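Local coordinates for protein cryptochrome DASH, chloroplastic/mitochondrial (Arabidopsis thaliana, PDB 2J4D) that repairs cyclobutane pyrimidine dimers in single-stranded DNA as an FAD-dependent photolyase, carries a folate light antenna, and may also serve as a photoreceptor, at residues A[304-307]-A[308-312]; A[10-13]-A[14-17]; A[20-23]-A[24-27]. All coordinates share one frame; numbering follows the deposited sequence.

Contact 1: A[304-307]-A[308-312]; sequences EEVQ and RYEKE
E305 and R308 form an i to i+3 salt bridge on the last turns of helix 299-312, their side chains lying alongside each other and pointing the same way. R308 can be followed outward from its backbone. Its CB sits above the end of the preceding turn, 3.7 Å from the carbonyl O of E305. CG stands anti to the backbone N (chi1 -169°), and the chain stays extended until it bends at chi3, which brings the guanidinium alongside the E305 carboxylate. On the way R308 NE makes a long ion pair with E312 OE2 at 3.9 Å, extending the bridge into a three-residue network. At the tip the grip is end-on and twofold. R308 NH1 gives E305 OE2 a nearly straight bond of 2.6 Å (171°), with the oxygen in the guanidinium plane although the nitrogen stands above the carboxylate plane. R308 NH2 reaches E305 OE1 on its syn side at 2.9 Å, a more bent bond. The carboxylate and guanidinium planes are 63° apart. Y26 OH of helix 12-26 also bonds to OE2 and W264 NE1 of helix 252-265 to OE1, so the carboxylate joins three helices. With E305 replaced by alanine, the R308 guanidinium would probably lose its close counter-charge and be free to turn, and Y26 and W264 would lose an acceptor. Beneath, regular i to i+4 backbone bonds persist, for example Y309 N to E305 O at 2.9 Å. On another side of the helix V306 and E310 run side by side, V306 CG1 lying 4.2 Å from E310 CG.

Contact 2: A[10-13]-A[14-17]; sequences LTEE and EIDS
T11 and E14 close a capping box at the start of helix 12-26, with T11 as the N-cap. Two reciprocal hydrogen bonds define the box. E14 N donates to T11 OG1 at 3.0 Å, and T11 N donates to E14 OE1 at 2.7 Å in a fairly straight bond (166°) that uses the anti lone pair of the carboxylate oxygen. T11 OG1 can accept because it stands between its own backbone N and carbonyl carbon (chi1 65°), facing the first turn. The carboxylate of E14 probably also interacts favourably with the positive end of the helix dipole, and its OE2 has a long, weak ion pair with K265.

The regular i to i+4 backbone bonds begin at once: I15 N meets T11 O at 2.9 Å, and D16 N and S17 N follow with E12 O and E13 O. Apolar contact comes from the residue ahead of the cap. L10 CB packs 3.7 Å from I15 CG1, both side chains being buried and in contact with helix 252-265, while the L10 side chain crosses that of E14 at about a right angle. E12 and D16 form salt bridges with R6 and K107, respectively. One turn on, the hydroxyl of S17 bends back on its own helix, S17 OG donating to E14 O at 3.1 Å from above the carbonyl plane.

Contact 3: A[20-23]-A[24-27]; sequences IKTF and ERYA
T22 and Y26 lie side by side and point the same way, an i to i+4 pair on the last turns of helix 12-26. T22 CG2 stands 4.1 Å from Y26 CD2, and the edge of the tyrosine ring also comes up to T22 O, with Y26 CD2 at 3.3 Å. That same carbonyl accepts Y26 N at 3.2 Å, so T22 O takes the backbone bond and also lies against the ring edge. Y26 OH bonds to E305, and F301 meets the ring with planes at about 80°; through these two residues the ring docks the C-terminal end of helix 12-26 onto helix 299-312.

R25 takes a different course, its side chain crossing that of T22 obliquely. R25 CG, anti to its backbone N (chi1 -180°), sits 3.9 Å above one face of the Y26 ring, offset toward the rim. Beyond it the bend at chi3 brings the guanidinium round beside T22. A water in the guanidinium plane joins the two, accepting from R25 NH1 at 2.8 Å and donating to T22 OG1, whose hydroxyl also bonds to V18 O. K21 approaches the same guanidinium at an angle, and these like charges come close, K21 NZ lying 4.0 Å from R25 NH2.

From the N terminus, contact 2 opens helix 12-26 and contact 3 lies at its far end, their centres about 14 Å apart; the intervening residues 18 and 19 carry the same helix on. Contact 1 comes some 280 residues later, on helix 299-312. Each contact closes just one helical turn or so, and the three follow in series, none enclosing or crossing another. Contacts 1 and 3 nevertheless meet in space: Y26 OH is 2.5 Å from E305 OE2, a probable hydrogen bond, which ties the two helices together. Contact 2 stays about 11 Å from contact 1 at the nearest atoms, yet both pack against helix 252-265.

Contact 1: A[304-307]-A[308-312]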
loop_
_atom_site.group_PDB
_atom_site.type_symbol
_atom_site.label_atom_id
_atom_site.label_comp_id
_atom_site.label_asym_id
_atom_site.label_seq_id
_atom_site.Cartn_x
_atom_site.Cartn_y
_atom_site.Cartn_z
ATOM N N GLU A 304 15.153 8.178 6.884
ATOM C CA GLU A 304 16.434 8.074 7.560
ATOM C C GLU A 304 17.442 7.306 6.718
ATOM O O GLU A 304 18.632 7.603 6.761
ATOM C CB GLU A 304 16.264 7.426 8.934
ATOM C CG GLU A 304 15.630 8.376 9.938
ATOM C CD GLU A 304 15.791 7.922 11.378
ATOM O OE1 GLU A 304 14.774 7.589 12.012
ATOM O OE2 GLU A 304 16.941 7.901 11.872
ATOM N N GLU A 305 16.970 6.325 5.949
ATOM C CA GLU A 305 17.860 5.553 5.086
ATOM C C GLU A 305 18.340 6.456 3.951
ATOM O O GLU A 305 19.506 6.391 3.542
ATOM C CB GLU A 305 17.131 4.330 4.524
ATOM C CG GLU A 305 16.930 3.225 5.545
ATOM C CD GLU A 305 18.244 2.597 5.989
ATOM O OE1 GLU A 305 18.986 2.089 5.122
ATOM O OE2 GLU A 305 18.536 2.608 7.203
ATOM N N VAL A 306 17.439 7.295 3.442
ATOM C CA VAL A 306 17.792 8.247 2.384
ATOM C C VAL A 306 18.825 9.255 2.923
ATOM O O VAL A 306 19.771 9.628 2.222
ATOM C CB VAL A 306 16.547 9.027 1.883
ATOM C CG1 VAL A 306 16.979 10.197 0.999
ATOM C CG2 VAL A 306 15.628 8.102 1.095
ATOM N N GLN A 307 18.642 9.699 4.162
ATOM C CA GLN A 307 19.585 10.642 4.762
ATOM C C GLN A 307 20.966 10.010 4.845
ATOM O O GLN A 307 21.978 10.652 4.548
ATOM C CB GLN A 307 19.157 11.027 6.179
ATOM C CG GLN A 307 17.961 11.961 6.284
ATOM C CD GLN A 307 17.627 12.251 7.738
ATOM O OE1 GLN A 307 17.341 11.333 8.523
ATOM N NE2 GLN A 307 17.675 13.526 8.110
ATOM N N ARG A 308 21.013 8.754 5.272
ATOM C CA ARG A 308 22.288 8.070 5.387
ATOM C C ARG A 308 22.924 7.901 4.009
ATOM O O ARG A 308 24.140 8.064 3.850
ATOM C CB ARG A 308 22.121 6.709 6.072
ATOM C CG ARG A 308 23.474 6.099 6.441
ATOM C CD ARG A 308 23.383 4.958 7.446
ATOM N NE ARG A 308 23.117 3.674 6.807
ATOM C CZ ARG A 308 21.912 3.138 6.698
ATOM N NH1 ARG A 308 20.864 3.780 7.194
ATOM N NH2 ARG A 308 21.757 1.964 6.095
ATOM N N TYR A 309 22.100 7.594 3.012
ATOM C CA TYR A 309 22.595 7.426 1.651
ATOM C C TYR A 309 23.208 8.731 1.152
ATOM O O TYR A 309 24.308 8.735 0.577
ATOM C CB TYR A 309 21.455 7.017 0.721
ATOM C CG TYR A 309 21.879 6.697 -0.701
ATOM C CD1 TYR A 309 22.162 5.387 -1.089
ATOM C CD2 TYR A 309 21.960 7.701 -1.669
ATOM C CE1 TYR A 309 22.507 5.081 -2.407
ATOM C CE2 TYR A 309 22.304 7.409 -2.983
ATOM C CZ TYR A 309 22.574 6.096 -3.349
ATOM O OH TYR A 309 22.889 5.801 -4.661
ATOM N N GLU A 310 22.503 9.838 1.378
ATOM C CA GLU A 310 22.987 11.138 0.933
ATOM C C GLU A 310 24.312 11.500 1.588
ATOM O O GLU A 310 25.167 12.120 0.958
ATOM C CB GLU A 310 21.950 12.237 1.215
ATOM C CG GLU A 310 20.648 12.063 0.442
ATOM C CD GLU A 310 19.838 13.334 0.365
ATOM O OE1 GLU A 310 19.839 14.104 1.352
ATOM O OE2 GLU A 310 19.186 13.560 -0.677
ATOM N N LYS A 311 24.487 11.100 2.845
ATOM C CA LYS A 311 25.721 11.393 3.569
ATOM C C LYS A 311 26.888 10.507 3.138
ATOM O O LYS A 311 28.003 10.984 2.929
ATOM C CB LYS A 311 25.502 11.219 5.075
ATOM C CG LYS A 311 26.752 11.445 5.930
ATOM C CD LYS A 311 26.459 11.187 7.410
ATOM C CE LYS A 311 27.644 11.540 8.305
ATOM N NZ LYS A 311 28.846 10.690 8.041
ATOM N N GLU A 312 26.624 9.216 2.997
ATOM C CA GLU A 312 27.667 8.273 2.637
ATOM C C GLU A 312 27.972 8.129 1.152
ATOM O O GLU A 312 29.119 7.873 0.775
ATOM C CB GLU A 312 27.327 6.903 3.214
ATOM C CG GLU A 312 27.306 6.855 4.741
ATOM C CD GLU A 312 26.857 5.497 5.269
ATOM O OE1 GLU A 312 26.695 4.573 4.446
ATOM O OE2 GLU A 312 26.669 5.349 6.498
#

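Contact 2: A[10-13]-A[14-17]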
loop_
_atom_site.group_PDB
_atom_site.type_symbol
_atom_site.label_atom_id
_atom_site.label_comp_id
_atom_site.label_asym_id
_atom_site.label_seq_id
_atom_site.Cartn_x
_atom_site.Cartn_y
_atom_site.Cartn_z
ATOM N N LEU A 10 16.782 -10.897 -2.892
ATOM C CA LEU A 10 17.648 -11.483 -1.875
ATOM C C LEU A 10 17.272 -12.913 -1.480
ATOM O O LEU A 10 16.108 -13.309 -1.552
ATOM C CB LEU A 10 17.624 -10.614 -0.617
ATOM C CG LEU A 10 17.913 -9.121 -0.787
ATOM C CD1 LEU A 10 17.724 -8.422 0.550
ATOM C CD2 LEU A 10 19.332 -8.916 -1.301
ATOM N N THR A 11 18.269 -13.677 -1.044
ATOM C CA THR A 11 18.039 -15.047 -0.604
ATOM C C THR A 11 17.434 -14.977 0.791
ATOM O O THR A 11 17.490 -13.931 1.437
ATOM C CB THR A 11 19.348 -15.838 -0.506
ATOM O OG1 THR A 11 20.163 -15.274 0.526
ATOM C CG2 THR A 11 20.103 -15.786 -1.827
ATOM N N GLU A 12 16.861 -16.084 1.254
ATOM C CA GLU A 12 16.260 -16.125 2.582
ATOM C C GLU A 12 17.283 -15.796 3.664
ATOM O O GLU A 12 16.943 -15.184 4.676
ATOM C CB GLU A 12 15.639 -17.501 2.852
ATOM C CG GLU A 12 14.299 -17.734 2.156
ATOM C CD GLU A 12 13.243 -16.707 2.549
ATOM O OE1 GLU A 12 13.161 -16.367 3.751
ATOM O OE2 GLU A 12 12.488 -16.247 1.662
ATOM N N GLU A 13 18.535 -16.196 3.457
ATOM C CA GLU A 13 19.575 -15.904 4.438
ATOM C C GLU A 13 19.942 -14.433 4.394
ATOM O O GLU A 13 20.189 -13.816 5.428
ATOM C CB GLU A 13 20.834 -16.736 4.189
ATOM C CG GLU A 13 20.660 -18.211 4.474
ATOM C CD GLU A 13 20.052 -18.955 3.307
ATOM O OE1 GLU A 13 19.181 -19.823 3.540
ATOM O OE2 GLU A 13 20.452 -18.678 2.156
ATOM N N GLU A 14 19.997 -13.878 3.187
ATOM C CA GLU A 14 20.327 -12.471 3.022
ATOM C C GLU A 14 19.252 -11.607 3.664
ATOM O O GLU A 14 19.552 -10.608 4.311
ATOM C CB GLU A 14 20.426 -12.115 1.547
ATOM C CG GLU A 14 21.600 -12.746 0.834
ATOM C CD GLU A 14 21.675 -12.308 -0.608
ATOM O OE1 GLU A 14 20.710 -12.566 -1.355
ATOM O OE2 GLU A 14 22.695 -11.700 -0.994
ATOM N N ILE A 15 17.994 -11.991 3.466
ATOM C CA ILE A 15 16.893 -11.242 4.047
ATOM C C ILE A 15 17.010 -11.288 5.561
ATOM O O ILE A 15 16.865 -10.271 6.227
ATOM C CB ILE A 15 15.522 -11.813 3.616
ATOM C CG1 ILE A 15 15.292 -11.541 2.129
ATOM C CG2 ILE A 15 14.402 -11.182 4.440
ATOM C CD1 ILE A 15 14.006 -12.150 1.595
ATOM N N ASP A 16 17.295 -12.463 6.116
ATOM C CA ASP A 16 17.410 -12.561 7.566
ATOM C C ASP A 16 18.568 -11.754 8.158
ATOM O O ASP A 16 18.421 -11.153 9.223
ATOM C CB ASP A 16 17.516 -14.026 8.007
ATOM C CG ASP A 16 16.213 -14.785 7.821
ATOM O OD1 ASP A 16 15.140 -14.141 7.847
ATOM O OD2 ASP A 16 16.257 -16.025 7.664
ATOM N N SER A 17 19.716 -11.722 7.483
ATOM C CA SER A 17 20.845 -10.972 8.028
ATOM C C SER A 17 20.643 -9.465 7.884
ATOM O O SER A 17 21.048 -8.694 8.758
ATOM C CB SER A 17 22.163 -11.395 7.367
ATOM O OG SER A 17 22.157 -11.108 5.983
#

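Contact 3: A[20-23]-A[24-27]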
loop_
_atom_site.group_PDB
_atom_site.type_symbol
_atom_site.label_atom_id
_atom_site.label_comp_id
_atom_site.label_asym_id
_atom_site.label_seq_id
_atom_site.Cartn_x
_atom_site.Cartn_y
_atom_site.Cartn_z
ATOM N N ILE A 20 18.204 -8.382 10.575
ATOM C CA ILE A 20 18.881 -8.329 11.859
ATOM C C ILE A 20 19.738 -7.072 11.966
ATOM O O ILE A 20 19.721 -6.393 12.992
ATOM C CB ILE A 20 19.771 -9.577 12.078
ATOM C CG1 ILE A 20 18.885 -10.808 12.283
ATOM C CG2 ILE A 20 20.673 -9.375 13.291
ATOM C CD1 ILE A 20 19.638 -12.117 12.275
ATOM N N LYS A 21 20.484 -6.749 10.914
ATOM C CA LYS A 21 21.326 -5.553 10.959
ATOM C C LYS A 21 20.483 -4.285 11.036
ATOM O O LYS A 21 20.818 -3.352 11.763
ATOM C CB LYS A 21 22.245 -5.475 9.738
ATOM C CG LYS A 21 23.261 -6.600 9.671
ATOM C CD LYS A 21 24.471 -6.250 8.809
ATOM C CE LYS A 21 25.352 -5.177 9.456
ATOM N NZ LYS A 21 24.954 -3.784 9.089
ATOM N N THR A 22 19.384 -4.252 10.294
ATOM C CA THR A 22 18.518 -3.081 10.304
ATOM C C THR A 22 17.834 -2.890 11.663
ATOM O O THR A 22 17.808 -1.779 12.199
ATOM C CB THR A 22 17.469 -3.173 9.175
ATOM O OG1 THR A 22 18.147 -3.241 7.914
ATOM C CG2 THR A 22 16.563 -1.944 9.169
ATOM N N PHE A 23 17.287 -3.963 12.226
ATOM C CA PHE A 23 16.631 -3.875 13.535
ATOM C C PHE A 23 17.659 -3.374 14.541
ATOM O O PHE A 23 17.368 -2.563 15.418
ATOM C CB PHE A 23 16.108 -5.252 13.967
ATOM C CG PHE A 23 14.940 -5.752 13.148
ATOM C CD1 PHE A 23 14.627 -7.111 13.115
ATOM C CD2 PHE A 23 14.136 -4.865 12.434
ATOM C CE1 PHE A 23 13.530 -7.580 12.383
ATOM C CE2 PHE A 23 13.036 -5.321 11.700
ATOM C CZ PHE A 23 12.733 -6.681 11.674
ATOM N N GLU A 24 18.876 -3.871 14.384
ATOM C CA GLU A 24 19.995 -3.512 15.240
ATOM C C GLU A 24 20.283 -2.017 15.125
ATOM O O GLU A 24 20.414 -1.317 16.129
ATOM C CB GLU A 24 21.217 -4.317 14.799
ATOM C CG GLU A 24 22.186 -4.675 15.890
ATOM C CD GLU A 24 23.123 -5.790 15.454
ATOM O OE1 GLU A 24 23.930 -5.560 14.524
ATOM O OE2 GLU A 24 23.037 -6.898 16.030
ATOM N N ARG A 25 20.363 -1.524 13.894
ATOM C CA ARG A 25 20.654 -0.116 13.667
ATOM C C ARG A 25 19.667 0.846 14.319
ATOM O O ARG A 25 20.056 1.916 14.777
ATOM C CB ARG A 25 20.725 0.187 12.163
ATOM C CG ARG A 25 21.032 1.659 11.861
ATOM C CD ARG A 25 21.069 1.968 10.369
ATOM N NE ARG A 25 22.123 1.221 9.690
ATOM C CZ ARG A 25 21.906 0.175 8.901
ATOM N NH1 ARG A 25 20.664 -0.246 8.684
ATOM N NH2 ARG A 25 22.930 -0.457 8.342
ATOM N N TYR A 26 18.394 0.472 14.375
ATOM C CA TYR A 26 17.385 1.355 14.953
ATOM C C TYR A 26 16.891 0.972 16.349
ATOM O O TYR A 26 15.948 1.569 16.858
ATOM C CB TYR A 26 16.196 1.449 13.992
ATOM C CG TYR A 26 16.554 2.132 12.688
ATOM C CD1 TYR A 26 16.564 3.524 12.586
ATOM C CD2 TYR A 26 16.954 1.391 11.580
ATOM C CE1 TYR A 26 16.972 4.162 11.405
ATOM C CE2 TYR A 26 17.363 2.013 10.403
ATOM C CZ TYR A 26 17.373 3.397 10.322
ATOM O OH TYR A 26 17.804 4.009 9.161
ATOM N N ALA A 27 17.537 -0.005 16.971
ATOM C CA ALA A 27 17.136 -0.461 18.304
ATOM C C ALA A 27 17.236 0.621 19.380
ATOM O O ALA A 27 18.123 1.477 19.332
ATOM C CB ALA A 27 17.980 -1.667 18.706
HETATM O O HOH W 1 20.968 -2.722 7.361
#